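Local coordinates for protein glyoxalase-related enzyme (Fulvimarina pelagi, PDB 3BQX) that is of unknown function but belongs to the glyoxalase-related vicinal oxygen chelate (VOC) superfamily, whose members commonly use metal-dependent chemistry, at residues A18-A30 with P85-L97. Sequence-based numbering, arbitrary orientation.
Sequences ASARFYGEGFGWA and PLMERLVAAGGQL
A93 presses its CB onto the backbone of G26, 3.4 Å from the G26 CA, closer than two carbons normally pack. A CB position built on G26 would lie 3.1 Å from A93 CB and collide with F22 O; its absence is consistent with helical segments 18-26 and 85-92 running nearly antiparallel (151°), axes 8.4 Å apart. Helices 16-26 and 83-92 each follow the first strand of a four-stranded mixed sheet of order 1-4-3-2, consistent with the paired βαβββ topology of VOC proteins. L90 packs beside this point; CG anti to the carbonyl carbon (chi1 -65°) carries its branch across, placing CD2 3.5 Å from G26 C. L90 CD2 also sits over the F27 ring face in a CH-pi contact, 3.7 Å from its centroid and 12° off the normal, while W29 covers the opposite face. F22 CE1 lies 3.7 Å from G95 CA, the ring meeting it obliquely, alongside the Schellman motif in which G95 N and G94 N close back on L90 O and V91 O. On the exposed side, the R21 guanidinium lies with one face over the A93-G94 peptide. Four waters bridge the segments; one donates to both A18 O and A93 O, 2.7 Å from its oxygen to each. With no clear direct hydrogen bond across, close apolar packing, continued by I123, and bridging waters carry the contact.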
loop_
_atom_site.group_PDB
_atom_site.type_symbol
_atom_site.label_atom_id
_atom_site.label_comp_id
_atom_site.label_asym_id
_atom_site.label_seq_id
_atom_site.Cartn_x
_atom_site.Cartn_y
_atom_site.Cartn_z
ATOM N N ALA A 18 12.953 -7.563 -13.438
ATOM C CA ALA A 18 12.844 -8.460 -12.288
ATOM C C ALA A 18 11.490 -8.273 -11.600
ATOM O O ALA A 18 10.837 -9.239 -11.205
ATOM C CB ALA A 18 13.982 -8.192 -11.301
ATOM N N SER A 19 11.072 -7.018 -11.468
ATOM C CA SER A 19 9.796 -6.703 -10.835
ATOM C C SER A 19 8.637 -7.195 -11.703
ATOM O O SER A 19 7.698 -7.813 -11.205
ATOM C CB SER A 19 9.689 -5.193 -10.619
ATOM O OG SER A 19 8.548 -4.874 -9.841
ATOM N N ALA A 20 8.713 -6.928 -13.005
ATOM C CA ALA A 20 7.670 -7.357 -13.933
ATOM C C ALA A 20 7.520 -8.881 -13.933
ATOM O O ALA A 20 6.420 -9.402 -14.118
ATOM C CB ALA A 20 7.985 -6.860 -15.341
ATOM N N ARG A 21 8.629 -9.589 -13.737
ATOM C CA ARG A 21 8.604 -11.048 -13.700
ATOM C C ARG A 21 7.816 -11.539 -12.485
ATOM O O ARG A 21 6.981 -12.440 -12.594
ATOM C CB ARG A 21 10.031 -11.603 -13.642
ATOM C CG ARG A 21 10.095 -13.116 -13.549
ATOM C CD ARG A 21 11.479 -13.580 -13.129
ATOM N NE ARG A 21 11.519 -15.016 -12.875
ATOM C CZ ARG A 21 12.497 -15.625 -12.212
ATOM N NH1 ARG A 21 13.514 -14.920 -11.734
ATOM N NH2 ARG A 21 12.457 -16.938 -12.022
ATOM N N PHE A 22 8.087 -10.939 -11.329
ATOM C CA PHE A 22 7.401 -11.307 -10.099
ATOM C C PHE A 22 5.897 -11.062 -10.190
ATOM O O PHE A 22 5.095 -11.954 -9.926
ATOM C CB PHE A 22 7.963 -10.512 -8.915
ATOM C CG PHE A 22 7.310 -10.838 -7.598
ATOM C CD1 PHE A 22 7.624 -12.014 -6.921
ATOM C CD2 PHE A 22 6.374 -9.971 -7.032
ATOM C CE1 PHE A 22 7.021 -12.324 -5.700
ATOM C CE2 PHE A 22 5.765 -10.273 -5.810
ATOM C CZ PHE A 22 6.090 -11.452 -5.145
ATOM N N TYR A 23 5.508 -9.850 -10.576
ATOM C CA TYR A 23 4.089 -9.529 -10.659
ATOM C C TYR A 23 3.391 -10.172 -11.848
ATOM O O TYR A 23 2.222 -10.546 -11.757
ATOM C CB TYR A 23 3.898 -8.001 -10.644
ATOM C CG TYR A 23 4.275 -7.426 -9.290
ATOM C CD1 TYR A 23 3.485 -7.670 -8.170
ATOM C CD2 TYR A 23 5.478 -6.758 -9.111
ATOM C CE1 TYR A 23 3.888 -7.274 -6.903
ATOM C CE2 TYR A 23 5.902 -6.359 -7.847
ATOM C CZ TYR A 23 5.101 -6.627 -6.746
ATOM O OH TYR A 23 5.537 -6.290 -5.484
ATOM N N GLY A 24 4.121 -10.340 -12.947
ATOM C CA GLY A 24 3.536 -10.949 -14.129
ATOM C C GLY A 24 3.492 -12.467 -14.105
ATOM O O GLY A 24 2.425 -13.062 -14.248
ATOM N N GLU A 25 4.648 -13.098 -13.923
ATOM C CA GLU A 25 4.723 -14.556 -13.893
ATOM C C GLU A 25 4.356 -15.145 -12.536
ATOM O O GLU A 25 3.891 -16.284 -12.450
ATOM C CB GLU A 25 6.126 -15.018 -14.290
ATOM C CG GLU A 25 6.490 -14.705 -15.733
ATOM C CD GLU A 25 7.903 -15.133 -16.085
ATOM O OE1 GLU A 25 8.233 -16.319 -15.877
ATOM O OE2 GLU A 25 8.680 -14.283 -16.574
ATOM N N GLY A 26 4.567 -14.369 -11.478
ATOM C CA GLY A 26 4.244 -14.841 -10.144
ATOM C C GLY A 26 2.775 -14.647 -9.816
ATOM O O GLY A 26 2.054 -15.614 -9.576
ATOM N N PHE A 27 2.318 -13.396 -9.815
ATOM C CA PHE A 27 0.918 -13.107 -9.509
ATOM C C PHE A 27 -0.024 -13.285 -10.695
ATOM O O PHE A 27 -1.226 -13.469 -10.510
ATOM C CB PHE A 27 0.764 -11.675 -8.984
ATOM C CG PHE A 27 0.845 -11.553 -7.484
ATOM C CD1 PHE A 27 1.849 -10.796 -6.891
ATOM C CD2 PHE A 27 -0.101 -12.169 -6.669
ATOM C CE1 PHE A 27 1.909 -10.652 -5.504
ATOM C CE2 PHE A 27 -0.054 -12.033 -5.282
ATOM C CZ PHE A 27 0.955 -11.269 -4.700
ATOM N N GLY A 28 0.520 -13.222 -11.906
ATOM C CA GLY A 28 -0.309 -13.365 -13.090
ATOM C C GLY A 28 -0.984 -12.056 -13.465
ATOM O O GLY A 28 -2.008 -12.049 -14.147
ATOM N N TRP A 29 -0.407 -10.945 -13.020
ATOM C CA TRP A 29 -0.971 -9.631 -13.310
ATOM C C TRP A 29 -0.384 -9.022 -14.575
ATOM O O TRP A 29 0.757 -9.295 -14.945
ATOM C CB TRP A 29 -0.741 -8.691 -12.125
ATOM C CG TRP A 29 -1.321 -9.208 -10.846
ATOM C CD1 TRP A 29 -2.257 -10.193 -10.709
ATOM C CD2 TRP A 29 -1.035 -8.745 -9.516
ATOM N NE1 TRP A 29 -2.575 -10.372 -9.385
ATOM C CE2 TRP A 29 -1.838 -9.498 -8.630
ATOM C CE3 TRP A 29 -0.179 -7.767 -8.989
ATOM C CZ2 TRP A 29 -1.809 -9.309 -7.248
ATOM C CZ3 TRP A 29 -0.153 -7.578 -7.604
ATOM C CH2 TRP A 29 -0.962 -8.347 -6.755
ATOM N N ALA A 30 -1.179 -8.197 -15.245
ATOM C CA ALA A 30 -0.734 -7.554 -16.468
ATOM C C ALA A 30 -0.759 -6.046 -16.280
ATOM O O ALA A 30 -1.678 -5.499 -15.675
ATOM C CB ALA A 30 -1.627 -7.963 -17.632
ATOM N N PRO A 85 -0.246 -22.948 -3.330
ATOM C CA PRO A 85 0.085 -22.904 -4.759
ATOM C C PRO A 85 0.539 -21.526 -5.241
ATOM O O PRO A 85 1.538 -21.408 -5.949
ATOM C CB PRO A 85 -1.211 -23.349 -5.428
ATOM C CG PRO A 85 -1.783 -24.301 -4.431
ATOM C CD PRO A 85 -1.564 -23.572 -3.123
ATOM N N LEU A 86 -0.199 -20.488 -4.857
ATOM C CA LEU A 86 0.148 -19.132 -5.263
ATOM C C LEU A 86 1.531 -18.758 -4.738
ATOM O O LEU A 86 2.347 -18.195 -5.463
ATOM C CB LEU A 86 -0.904 -18.137 -4.759
ATOM C CG LEU A 86 -0.606 -16.649 -4.993
ATOM C CD1 LEU A 86 -0.190 -16.410 -6.440
ATOM C CD2 LEU A 86 -1.836 -15.822 -4.646
HETATM N N MSE A 87 1.801 -19.080 -3.476
HETATM C CA MSE A 87 3.101 -18.777 -2.898
HETATM C C MSE A 87 4.235 -19.460 -3.660
HETATM O O MSE A 87 5.298 -18.872 -3.846
HETATM C CB MSE A 87 3.135 -19.186 -1.427
HETATM C CG MSE A 87 2.399 -18.212 -0.523
HETATM SE SE MSE A 87 2.353 -18.783 1.314
HETATM C CE MSE A 87 4.250 -18.802 1.702
ATOM N N GLU A 88 4.007 -20.698 -4.092
ATOM C CA GLU A 88 5.022 -21.424 -4.850
ATOM C C GLU A 88 5.298 -20.693 -6.161
ATOM O O GLU A 88 6.445 -20.594 -6.596
ATOM C CB GLU A 88 4.558 -22.851 -5.157
ATOM C CG GLU A 88 4.298 -23.712 -3.933
ATOM C CD GLU A 88 3.954 -25.145 -4.293
ATOM O OE1 GLU A 88 3.075 -25.351 -5.158
ATOM O OE2 GLU A 88 4.561 -26.068 -3.708
ATOM N N ARG A 89 4.238 -20.184 -6.785
ATOM C CA ARG A 89 4.369 -19.460 -8.043
ATOM C C ARG A 89 5.144 -18.160 -7.841
ATOM O O ARG A 89 5.949 -17.769 -8.684
ATOM C CB ARG A 89 2.987 -19.165 -8.642
ATOM C CG ARG A 89 2.211 -20.412 -9.063
ATOM C CD ARG A 89 1.099 -20.086 -10.058
ATOM N NE ARG A 89 -0.046 -19.413 -9.448
ATOM C CZ ARG A 89 -0.958 -20.017 -8.692
ATOM N NH1 ARG A 89 -0.866 -21.320 -8.446
ATOM N NH2 ARG A 89 -1.970 -19.323 -8.190
ATOM N N LEU A 90 4.911 -17.492 -6.715
ATOM C CA LEU A 90 5.620 -16.248 -6.433
ATOM C C LEU A 90 7.105 -16.522 -6.228
ATOM O O LEU A 90 7.956 -15.777 -6.708
ATOM C CB LEU A 90 5.045 -15.566 -5.188
ATOM C CG LEU A 90 3.604 -15.059 -5.277
ATOM C CD1 LEU A 90 3.206 -14.429 -3.946
ATOM C CD2 LEU A 90 3.478 -14.037 -6.403
ATOM N N VAL A 91 7.412 -17.596 -5.506
ATOM C CA VAL A 91 8.800 -17.961 -5.253
ATOM C C VAL A 91 9.498 -18.318 -6.562
ATOM O O VAL A 91 10.635 -17.922 -6.797
ATOM C CB VAL A 91 8.900 -19.162 -4.294
ATOM C CG1 VAL A 91 10.353 -19.621 -4.180
ATOM C CG2 VAL A 91 8.364 -18.766 -2.923
ATOM N N ALA A 92 8.798 -19.058 -7.414
ATOM C CA ALA A 92 9.346 -19.466 -8.704
ATOM C C ALA A 92 9.581 -18.267 -9.619
ATOM O O ALA A 92 10.369 -18.341 -10.559
ATOM C CB ALA A 92 8.401 -20.451 -9.375
ATOM N N ALA A 93 8.897 -17.160 -9.337
ATOM C CA ALA A 93 9.025 -15.952 -10.145
ATOM C C ALA A 93 10.023 -14.942 -9.571
ATOM O O ALA A 93 10.054 -13.781 -9.988
ATOM C CB ALA A 93 7.658 -15.300 -10.311
ATOM N N GLY A 94 10.832 -15.380 -8.610
ATOM C CA GLY A 94 11.825 -14.495 -8.027
ATOM C C GLY A 94 11.533 -14.048 -6.607
ATOM O O GLY A 94 12.295 -13.277 -6.028
ATOM N N GLY A 95 10.434 -14.532 -6.041
ATOM C CA GLY A 95 10.087 -14.149 -4.684
ATOM C C GLY A 95 10.923 -14.849 -3.628
ATOM O O GLY A 95 11.466 -15.927 -3.869
ATOM N N GLN A 96 11.038 -14.225 -2.458
ATOM C CA GLN A 96 11.793 -14.794 -1.348
ATOM C C GLN A 96 10.815 -15.247 -0.277
ATOM O O GLN A 96 10.077 -14.437 0.292
ATOM C CB GLN A 96 12.766 -13.765 -0.765
ATOM C CG GLN A 96 13.478 -14.196 0.528
ATOM C CD GLN A 96 14.227 -15.519 0.399
ATOM O OE1 GLN A 96 14.975 -15.734 -0.555
ATOM N NE2 GLN A 96 14.035 -16.408 1.373
ATOM N N LEU A 97 10.797 -16.548 -0.021
ATOM C CA LEU A 97 9.915 -17.121 0.985
ATOM C C LEU A 97 10.344 -16.649 2.372
ATOM O O LEU A 97 11.486 -16.859 2.783
ATOM C CB LEU A 97 9.967 -18.652 0.910
ATOM C CG LEU A 97 9.113 -19.451 1.896
ATOM C CD1 LEU A 97 7.646 -19.066 1.770
ATOM C CD2 LEU A 97 9.298 -20.937 1.615
HETATM O O HOH W 1 11.685 -11.712 -10.472
HETATM O O HOH W 2 9.487 -17.294 -13.339
HETATM O O HOH W 3 5.627 -18.579 -11.212
HETATM O O HOH W 4 -0.492 -16.680 -10.047
#